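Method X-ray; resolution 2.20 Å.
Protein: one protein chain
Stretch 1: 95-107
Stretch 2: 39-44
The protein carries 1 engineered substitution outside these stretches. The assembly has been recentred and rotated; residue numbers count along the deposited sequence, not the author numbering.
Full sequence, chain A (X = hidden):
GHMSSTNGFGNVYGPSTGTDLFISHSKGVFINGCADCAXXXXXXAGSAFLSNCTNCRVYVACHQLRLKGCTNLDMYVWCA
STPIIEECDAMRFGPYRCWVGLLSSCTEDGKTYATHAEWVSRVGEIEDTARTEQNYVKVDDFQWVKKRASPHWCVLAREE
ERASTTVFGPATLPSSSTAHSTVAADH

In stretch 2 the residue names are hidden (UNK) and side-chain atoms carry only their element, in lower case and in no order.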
# COMPACT_ATOMS: atom_id res chain seq x y z
N PRO A 95 -2.70 -5.08 -7.55
CA PRO A 95 -1.29 -4.80 -7.76
C PRO A 95 -0.93 -3.30 -7.79
O PRO A 95 -1.70 -2.45 -8.28
CB PRO A 95 -1.04 -5.42 -9.13
CG PRO A 95 -2.31 -5.10 -9.88
CD PRO A 95 -3.40 -5.31 -8.84
N TYR A 96 0.28 -3.02 -7.31
CA TYR A 96 0.85 -1.66 -7.22
C TYR A 96 0.98 -0.99 -8.60
O TYR A 96 0.93 0.25 -8.72
CB TYR A 96 2.22 -1.79 -6.55
CG TYR A 96 2.96 -0.53 -6.16
CD1 TYR A 96 2.41 0.38 -5.27
CD2 TYR A 96 4.23 -0.29 -6.65
CE1 TYR A 96 3.11 1.50 -4.87
CE2 TYR A 96 4.94 0.83 -6.26
CZ TYR A 96 4.38 1.72 -5.37
OH TYR A 96 5.08 2.82 -4.97
N ARG A 97 1.15 -1.80 -9.62
CA ARG A 97 1.25 -1.31 -10.98
C ARG A 97 0.00 -0.49 -11.43
O ARG A 97 0.09 0.27 -12.38
CB ARG A 97 1.54 -2.46 -11.96
CG ARG A 97 0.43 -3.48 -12.07
CD ARG A 97 0.78 -4.61 -13.03
NE ARG A 97 -0.27 -5.64 -13.01
CZ ARG A 97 -0.20 -6.82 -12.38
NH1 ARG A 97 0.90 -7.19 -11.71
NH2 ARG A 97 -1.24 -7.65 -12.43
N CYS A 98 -1.14 -0.63 -10.73
CA CYS A 98 -2.30 0.23 -10.98
C CYS A 98 -2.01 1.71 -10.71
O CYS A 98 -2.75 2.57 -11.18
CB CYS A 98 -3.52 -0.21 -10.15
SG CYS A 98 -4.08 -1.85 -10.63
N TRP A 99 -0.99 2.02 -9.91
CA TRP A 99 -0.58 3.42 -9.79
C TRP A 99 0.30 3.80 -10.97
O TRP A 99 1.53 3.85 -10.86
CB TRP A 99 0.09 3.72 -8.45
CG TRP A 99 0.43 5.18 -8.28
CD1 TRP A 99 -0.15 6.24 -8.94
CD2 TRP A 99 1.37 5.75 -7.39
NE1 TRP A 99 0.38 7.42 -8.51
CE2 TRP A 99 1.32 7.14 -7.55
CE3 TRP A 99 2.27 5.20 -6.46
CZ2 TRP A 99 2.14 8.00 -6.82
CZ3 TRP A 99 3.07 6.07 -5.73
CH2 TRP A 99 3.00 7.44 -5.91
N VAL A 100 -0.35 4.03 -12.11
CA VAL A 100 0.31 4.42 -13.35
C VAL A 100 1.08 5.71 -13.15
O VAL A 100 2.17 5.88 -13.70
CB VAL A 100 -0.69 4.57 -14.52
CG1 VAL A 100 0.04 4.99 -15.80
CG2 VAL A 100 -1.44 3.26 -14.79
N GLY A 101 0.56 6.62 -12.34
CA GLY A 101 1.20 7.92 -12.10
C GLY A 101 2.55 7.91 -11.40
O GLY A 101 3.28 8.90 -11.46
N LEU A 102 2.89 6.81 -10.73
CA LEU A 102 4.22 6.64 -10.16
C LEU A 102 5.29 6.84 -11.23
O LEU A 102 6.36 7.44 -10.99
CB LEU A 102 4.37 5.24 -9.54
CG LEU A 102 5.77 4.90 -9.00
CD1 LEU A 102 6.13 5.87 -7.90
CD2 LEU A 102 5.91 3.45 -8.54
N LEU A 103 5.01 6.33 -12.42
CA LEU A 103 5.98 6.36 -13.50
C LEU A 103 6.23 7.77 -14.03
O LEU A 103 7.31 8.01 -14.59
CB LEU A 103 5.55 5.41 -14.62
CG LEU A 103 5.33 3.97 -14.13
CD1 LEU A 103 4.96 3.09 -15.31
CD2 LEU A 103 6.53 3.40 -13.41
N SER A 104 5.32 8.70 -13.75
CA SER A 104 5.53 10.15 -14.06
C SER A 104 5.90 10.96 -12.81
O SER A 104 5.82 12.19 -12.81
CB SER A 104 4.26 10.75 -14.66
OG SER A 104 3.84 9.98 -15.77
N SER A 105 6.32 10.25 -11.76
CA SER A 105 6.72 10.85 -10.50
C SER A 105 8.21 10.68 -10.35
O SER A 105 8.86 9.98 -11.12
CB SER A 105 5.99 10.17 -9.34
OG SER A 105 4.57 10.19 -9.52
N CYS A 106 8.77 11.32 -9.32
CA CYS A 106 10.19 11.18 -9.03
C CYS A 106 10.47 11.02 -7.54
O CYS A 106 9.63 11.32 -6.72
CB CYS A 106 10.94 12.38 -9.59
SG CYS A 106 10.61 13.95 -8.78
N THR A 107 11.68 10.53 -7.22
CA THR A 107 12.10 10.43 -5.83
C THR A 107 12.39 11.83 -5.31
O THR A 107 12.27 12.81 -6.04
CB THR A 107 13.35 9.54 -5.64
OG1 THR A 107 14.47 10.14 -6.28
CG2 THR A 107 13.13 8.15 -6.19
N UNK A 39 -4.36 7.15 -0.87
CA UNK A 39 -3.05 7.23 -0.23
C UNK A 39 -2.00 6.66 -1.19
O UNK A 39 -2.04 5.49 -1.52
c UNK A 39 -3.04 6.46 1.11
c UNK A 39 -1.68 6.55 1.78
c UNK A 39 -4.13 7.00 2.04
c UNK A 39 -4.23 6.24 3.35
N UNK A 40 -1.09 7.51 -1.64
CA UNK A 40 -0.07 7.14 -2.62
C UNK A 40 1.29 7.09 -1.93
O UNK A 40 1.79 8.13 -1.50
c UNK A 40 -1.34 8.24 -4.50
c UNK A 40 -2.25 9.26 -4.29
c UNK A 40 -3.69 8.36 -5.92
c UNK A 40 -1.63 7.28 -5.45
o UNK A 40 -4.84 8.43 -6.65
c UNK A 40 -2.80 7.34 -6.15
c UNK A 40 -3.42 9.33 -5.00
c UNK A 40 -0.05 8.17 -3.73
N UNK A 41 1.86 5.88 -1.80
CA UNK A 41 3.17 5.70 -1.18
C UNK A 41 4.26 5.32 -2.19
O UNK A 41 4.14 4.34 -2.94
c UNK A 41 3.15 4.61 -0.11
s UNK A 41 1.77 4.67 1.06
N UNK A 42 5.34 6.09 -2.18
CA UNK A 42 6.56 5.66 -2.83
C UNK A 42 7.05 4.39 -2.09
O UNK A 42 6.67 4.15 -0.95
c UNK A 42 8.36 9.10 -3.43
c UNK A 42 7.23 8.09 -3.50
c UNK A 42 7.61 6.78 -2.81
c UNK A 42 6.80 7.87 -4.96
N UNK A 43 7.84 3.55 -2.76
CA UNK A 43 8.27 2.29 -2.12
C UNK A 43 8.92 2.51 -0.75
O UNK A 43 9.75 3.37 -0.63
c UNK A 43 8.79 2.23 -4.46
c UNK A 43 8.30 3.62 -4.16
c UNK A 43 9.25 1.69 -3.14
N UNK A 44 8.51 1.72 0.25
CA UNK A 44 9.06 1.77 1.61
C UNK A 44 9.99 0.58 1.79
O UNK A 44 9.60 -0.56 1.54
c UNK A 44 8.44 1.80 4.04
c UNK A 44 6.81 2.68 2.34
c UNK A 44 7.29 4.11 2.37
c UNK A 44 7.92 1.66 2.62

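Position 39 carries four side-chain carbons and no heteroatom. The chain forks at its first carbon, one arm is two carbons long, and none of it reaches stretch 1. This identifies Ile39. It is buried nonetheless, and a beta-branched hydrocarbon is well suited to an extended strand.

Position 40 has one carbon leading to a ring of six carbons, with a single oxygen on the far side of the ring. Its CA-to-CB bond points toward stretch 1, and the side chain meets the indole of Trp99. This is Tyr40. Tyr40 CB sits over the face of the Trp99 six-membered ring, 4.0 Å from its centroid, in a CH-pi contact, while Tyr40 CD1 comes within 3.6 Å of Trp99 CE2. The two ring systems are inclined, with planes 38° apart, so the pairing is oblique. A tyrosine suits this place because its CB and ring carbons offer apolar surface to the indole while its hydroxyl is hydrogen-bonded elsewhere in the structure.

Position 41 has one carbon followed by one sulfur. The CA-to-CB bond points away from stretch 1, so the backbone makes the contact, with Tyr96 and the edge of the Trp99 ring. The residue is Cys41. Cys41 O accepts a hydrogen bond from Tyr96 OH (2.7 Å) and lies 3.5 Å from Trp99 CZ3. A small, fairly apolar side chain suits a buried site where the backbone makes the contact.

Position 42 shows four carbons forked at the second. Although its CA-to-CB bond points away, the end of the side chain comes nearer and touches Leu102 and Trp99. The pattern is that of Leu42. One methyl of the fork, Leu42 CD2, reaches both residues, 3.6 Å from Leu102 CD1 and 3.9 Å from Trp99 CH2.

Position 43 has three carbons that close a ring onto the backbone nitrogen, beside the Tyr96 hydroxyl. Only proline does this. Pro43 CD lies 3.4 Å from Tyr96 OH, and the compact ring fits beside the tyrosine in the stretch that follows the strand.

Position 44 again has four carbons, forked at the first with one arm of two carbons, and makes no contact with stretch 1. It is Ile44, a wholly hydrocarbon side chain suited to its buried site.

The contact is mainly apolar packing, with one hydrogen bond across it. Trp99 lies against Tyr40 and Leu42, Leu102 extends the hydrocarbon surface, and the Tyr96 hydroxyl satisfies the Cys41 carbonyl. Within stretch 1, backbone hydrogen bonds such as Trp99 N to Tyr96 O (2.9 Å) hold the turns that carry these side chains.

Stretch 2 39-44: IYCLPI
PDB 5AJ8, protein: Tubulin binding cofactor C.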